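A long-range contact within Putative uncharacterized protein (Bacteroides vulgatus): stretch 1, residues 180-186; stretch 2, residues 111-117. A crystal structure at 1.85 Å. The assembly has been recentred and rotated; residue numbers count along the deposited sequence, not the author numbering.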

ATOM      1  N   ASP A 180       7.119  11.685  25.385  1.00 19.65           N
ATOM      2  CA  ASP A 180       8.265  11.635  24.487  1.00 21.15           C
ATOM      3  C   ASP A 180       9.246  10.510  24.788  1.00 22.41           C
ATOM      4  O   ASP A 180      10.349  10.498  24.254  1.00 20.25           O
ATOM      5  CB  ASP A 180       8.977  12.991  24.429  1.00 24.71           C
ATOM      6  CG  ASP A 180       9.697  13.339  25.716  1.00 29.09           C
ATOM      7  OD1 ASP A 180       9.829  12.470  26.607  1.00 28.39           O
ATOM      8  OD2 ASP A 180      10.147  14.498  25.827  1.00 38.38           O
ATOM      9  N   GLY A 181       8.840   9.517  25.593  1.00 21.17           N
ATOM     10  CA  GLY A 181       9.700   8.358  25.830  1.00 20.15           C
ATOM     11  C   GLY A 181       9.981   7.528  24.590  1.00 19.61           C
ATOM     12  O   GLY A 181      10.888   6.685  24.601  1.00 21.75           O
ATOM     13  N   VAL A 182       9.203   7.754  23.529  1.00 17.01           N
ATOM     14  CA  VAL A 182       9.401   7.114  22.214  1.00 15.66           C
ATOM     15  C   VAL A 182      10.329   7.878  21.254  1.00 16.18           C
ATOM     16  O   VAL A 182      10.539   7.456  20.107  1.00 15.37           O
ATOM     17  CB  VAL A 182       8.052   6.866  21.499  1.00 18.62           C
ATOM     18  CG1 VAL A 182       7.177   5.898  22.322  1.00 17.56           C
ATOM     19  CG2 VAL A 182       7.300   8.182  21.218  1.00 14.65           C
ATOM     20  N   LYS A 183      10.895   8.986  21.728  1.00 18.70           N
ATOM     21  CA  LYS A 183      11.743   9.853  20.912  1.00 17.61           C
ATOM     22  C   LYS A 183      12.847   9.075  20.200  1.00 17.37           C
ATOM     23  O   LYS A 183      13.053   9.277  19.008  1.00 17.35           O
ATOM     24  CB  LYS A 183      12.336  10.979  21.784  1.00 19.45           C
ATOM     25  CG  LYS A 183      13.023  12.088  21.032  1.00 25.42           C
ATOM     26  CD  LYS A 183      13.553  13.141  22.014  1.00 31.95           C
ATOM     27  CE  LYS A 183      12.486  14.143  22.378  1.00 40.99           C
ATOM     28  NZ  LYS A 183      12.992  15.134  23.381  1.00 39.43           N
ATOM     29  N   SER A 184      13.536   8.176  20.911  1.00 16.36           N
ATOM     30  CA  SER A 184      14.701   7.475  20.356  1.00 15.97           C
ATOM     31  C   SER A 184      14.390   6.479  19.234  1.00 17.64           C
ATOM     32  O   SER A 184      15.296   6.049  18.519  1.00 18.39           O
ATOM     33  CB  SER A 184      15.479   6.747  21.456  1.00 18.94           C
ATOM     34  OG  SER A 184      14.732   5.697  22.065  1.00 18.52           O
ATOM     35  N   ILE A 185      13.118   6.108  19.094  1.00 18.07           N
ATOM     36  CA  ILE A 185      12.703   5.122  18.096  1.00 16.84           C
ATOM     37  C   ILE A 185      11.825   5.725  17.006  1.00 16.99           C
ATOM     38  O   ILE A 185      11.341   5.001  16.134  1.00 18.10           O
ATOM     39  CB  ILE A 185      11.956   3.902  18.746  1.00 15.48           C
ATOM     40  CG1 ILE A 185      10.694   4.344  19.478  1.00 13.23           C
ATOM     41  CG2 ILE A 185      12.859   3.186  19.700  1.00 15.34           C
ATOM     42  CD1 ILE A 185       9.770   3.158  19.908  1.00 17.25           C
ATOM     43  N   ASN A 186      11.659   7.043  17.007  1.00 18.27           N
ATOM     44  CA  ASN A 186      10.781   7.678  16.024  1.00 18.02           C
ATOM     45  C   ASN A 186      11.423   7.804  14.637  1.00 17.03           C
ATOM     46  O   ASN A 186      12.098   8.786  14.349  1.00 17.55           O
ATOM     47  CB  ASN A 186      10.366   9.068  16.496  1.00 17.47           C
ATOM     48  CG  ASN A 186       9.339   9.708  15.572  1.00 15.69           C
ATOM     49  OD1 ASN A 186       8.766   9.020  14.716  1.00 19.41           O
ATOM     50  ND2 ASN A 186       9.105  11.013  15.736  1.00 16.13           N
TER
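Stretch 2 111-117: KHFYGAT

Stretch 2 is helical throughout, from Lys111 to Thr117, and the helix continues later in the chain. Its turns are closed by i to i+4 backbone hydrogen bonds, among them Ala116 N to His112 O at 3.0 Å, and Thr117 OG1 adds a side-chain bond to Phe113 O at 2.8 Å. One side of this helix, carrying His112, Phe113 and Ala116, packs on the turn and short 3-10 segment of stretch 1, and the two together bury 272 Å². The two stretches run in the same general direction. The nearest CA atoms are those of Val182 and His112, 7.0 Å apart; the helix contributes side chains to the contact, and stretch 1 adds the carbonyl of Gly181.

At the start of stretch 1, Asp180 directs its CA-to-CB bond away from the helix and takes no part. Its carbonyl instead accepts a hydrogen bond from Lys183 N (3.0 Å from Asp180 O), which spans the turn. Gly181 follows, its carbonyl oxygen facing the edges of two aromatic rings: Gly181 O is 3.3 Å from His112 NE2 and 3.6 Å from Phe113 CE1. An ideal CB on Gly181 would lie only 3.2 Å from His112 CD2, so the absence of a side chain suits the close approach here. Val182 is buried and places CG1 3.8 Å from His112 CD2.

Lys183 has its CA-to-CB bond directed away and makes no contact, whereas Ser184, in the p rotamer, brings OG to 3.6 Å from Phe113 CZ. Ile185 has the largest contact area in stretch 1. Its CG2 lies over one face of the Phe113 ring, 4.1 Å from the ring centroid and 3.8 Å from Phe113 CZ, in a CH-pi arrangement, while its CD1 reaches Ala116 CB at 3.7 Å, one helical turn from His112. Asn186 is already out of reach, and the contact ends.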

ATOM      1  N   LYS A 111       6.892  -0.646  28.134  1.00 20.41           N
ATOM      2  CA  LYS A 111       5.556  -0.893  27.602  1.00 20.24           C
ATOM      3  C   LYS A 111       5.302  -0.117  26.321  1.00 19.92           C
ATOM      4  O   LYS A 111       4.613  -0.623  25.415  1.00 18.22           O
ATOM      5  CB  LYS A 111       4.496  -0.535  28.632  1.00 23.64           C
ATOM      6  CG  LYS A 111       4.519  -1.436  29.861  1.00 25.53           C
ATOM      7  CD  LYS A 111       3.419  -1.050  30.850  1.00 31.75           C
ATOM      8  CE  LYS A 111       3.472  -1.917  32.098  1.00 37.28           C
ATOM      9  NZ  LYS A 111       4.553  -1.478  33.033  1.00 42.61           N
ATOM     10  N   HIS A 112       5.827   1.110  26.259  1.00 16.19           N
ATOM     11  CA  HIS A 112       5.755   1.919  25.048  1.00 17.50           C
ATOM     12  C   HIS A 112       6.499   1.301  23.857  1.00 16.50           C
ATOM     13  O   HIS A 112       5.977   1.310  22.731  1.00 16.04           O
ATOM     14  CB  HIS A 112       6.186   3.378  25.298  1.00 16.49           C
ATOM     15  CG  HIS A 112       7.585   3.555  25.815  1.00 19.22           C
ATOM     16  ND1 HIS A 112       8.205   2.656  26.661  1.00 18.16           N
ATOM     17  CD2 HIS A 112       8.454   4.588  25.669  1.00 20.41           C
ATOM     18  CE1 HIS A 112       9.406   3.113  26.987  1.00 27.61           C
ATOM     19  NE2 HIS A 112       9.586   4.279  26.392  1.00 18.94           N
ATOM     20  N   PHE A 113       7.694   0.758  24.091  1.00 14.87           N
ATOM     21  CA  PHE A 113       8.457   0.106  23.002  1.00 15.35           C
ATOM     22  C   PHE A 113       7.778  -1.180  22.551  1.00 15.00           C
ATOM     23  O   PHE A 113       7.808  -1.540  21.376  1.00 15.45           O
ATOM     24  CB  PHE A 113       9.880  -0.234  23.456  1.00 17.32           C
ATOM     25  CG  PHE A 113      10.873   0.945  23.427  1.00 20.65           C
ATOM     26  CD1 PHE A 113      10.452   2.271  23.579  1.00 19.02           C
ATOM     27  CD2 PHE A 113      12.245   0.689  23.346  1.00 21.30           C
ATOM     28  CE1 PHE A 113      11.368   3.307  23.608  1.00 19.13           C
ATOM     29  CE2 PHE A 113      13.179   1.728  23.362  1.00 23.48           C
ATOM     30  CZ  PHE A 113      12.740   3.040  23.493  1.00 22.58           C
ATOM     31  N   TYR A 114       7.186  -1.892  23.509  1.00 16.06           N
ATOM     32  CA  TYR A 114       6.361  -3.083  23.221  1.00 15.12           C
ATOM     33  C   TYR A 114       5.185  -2.715  22.324  1.00 14.59           C
ATOM     34  O   TYR A 114       4.999  -3.299  21.255  1.00 16.02           O
ATOM     35  CB  TYR A 114       5.859  -3.701  24.530  1.00 15.67           C
ATOM     36  CG  TYR A 114       4.875  -4.855  24.343  1.00 15.27           C
ATOM     37  CD1 TYR A 114       5.182  -5.949  23.528  1.00 19.19           C
ATOM     38  CD2 TYR A 114       3.654  -4.859  24.997  1.00 23.67           C
ATOM     39  CE1 TYR A 114       4.262  -7.022  23.373  1.00 23.09           C
ATOM     40  CE2 TYR A 114       2.745  -5.907  24.845  1.00 19.84           C
ATOM     41  CZ  TYR A 114       3.047  -6.973  24.021  1.00 23.54           C
ATOM     42  OH  TYR A 114       2.141  -8.011  23.898  1.00 22.15           O
ATOM     43  N   GLY A 115       4.425  -1.703  22.718  1.00 15.08           N
ATOM     44  CA  GLY A 115       3.329  -1.213  21.875  1.00 13.82           C
ATOM     45  C   GLY A 115       3.757  -0.837  20.461  1.00 14.35           C
ATOM     46  O   GLY A 115       3.149  -1.251  19.481  1.00 14.38           O
ATOM     47  N   ALA A 116       4.821  -0.045  20.366  1.00 13.42           N
ATOM     48  CA  ALA A 116       5.346   0.378  19.074  1.00 13.22           C
ATOM     49  C   ALA A 116       5.800  -0.809  18.206  1.00 13.30           C
ATOM     50  O   ALA A 116       5.573  -0.822  17.004  1.00 14.30           O
ATOM     51  CB  ALA A 116       6.523   1.391  19.295  1.00 11.23           C
ATOM     52  N   THR A 117       6.458  -1.779  18.814  1.00 12.77           N
ATOM     53  CA  THR A 117       6.889  -2.977  18.121  1.00 15.02           C
ATOM     54  C   THR A 117       5.703  -3.662  17.476  1.00 15.12           C
ATOM     55  O   THR A 117       5.764  -4.031  16.308  1.00 13.15           O
ATOM     56  CB  THR A 117       7.565  -3.992  19.063  1.00 16.21           C
ATOM     57  OG1 THR A 117       8.791  -3.463  19.529  1.00 18.04           O
ATOM     58  CG2 THR A 117       7.839  -5.322  18.336  1.00 16.38           C
TER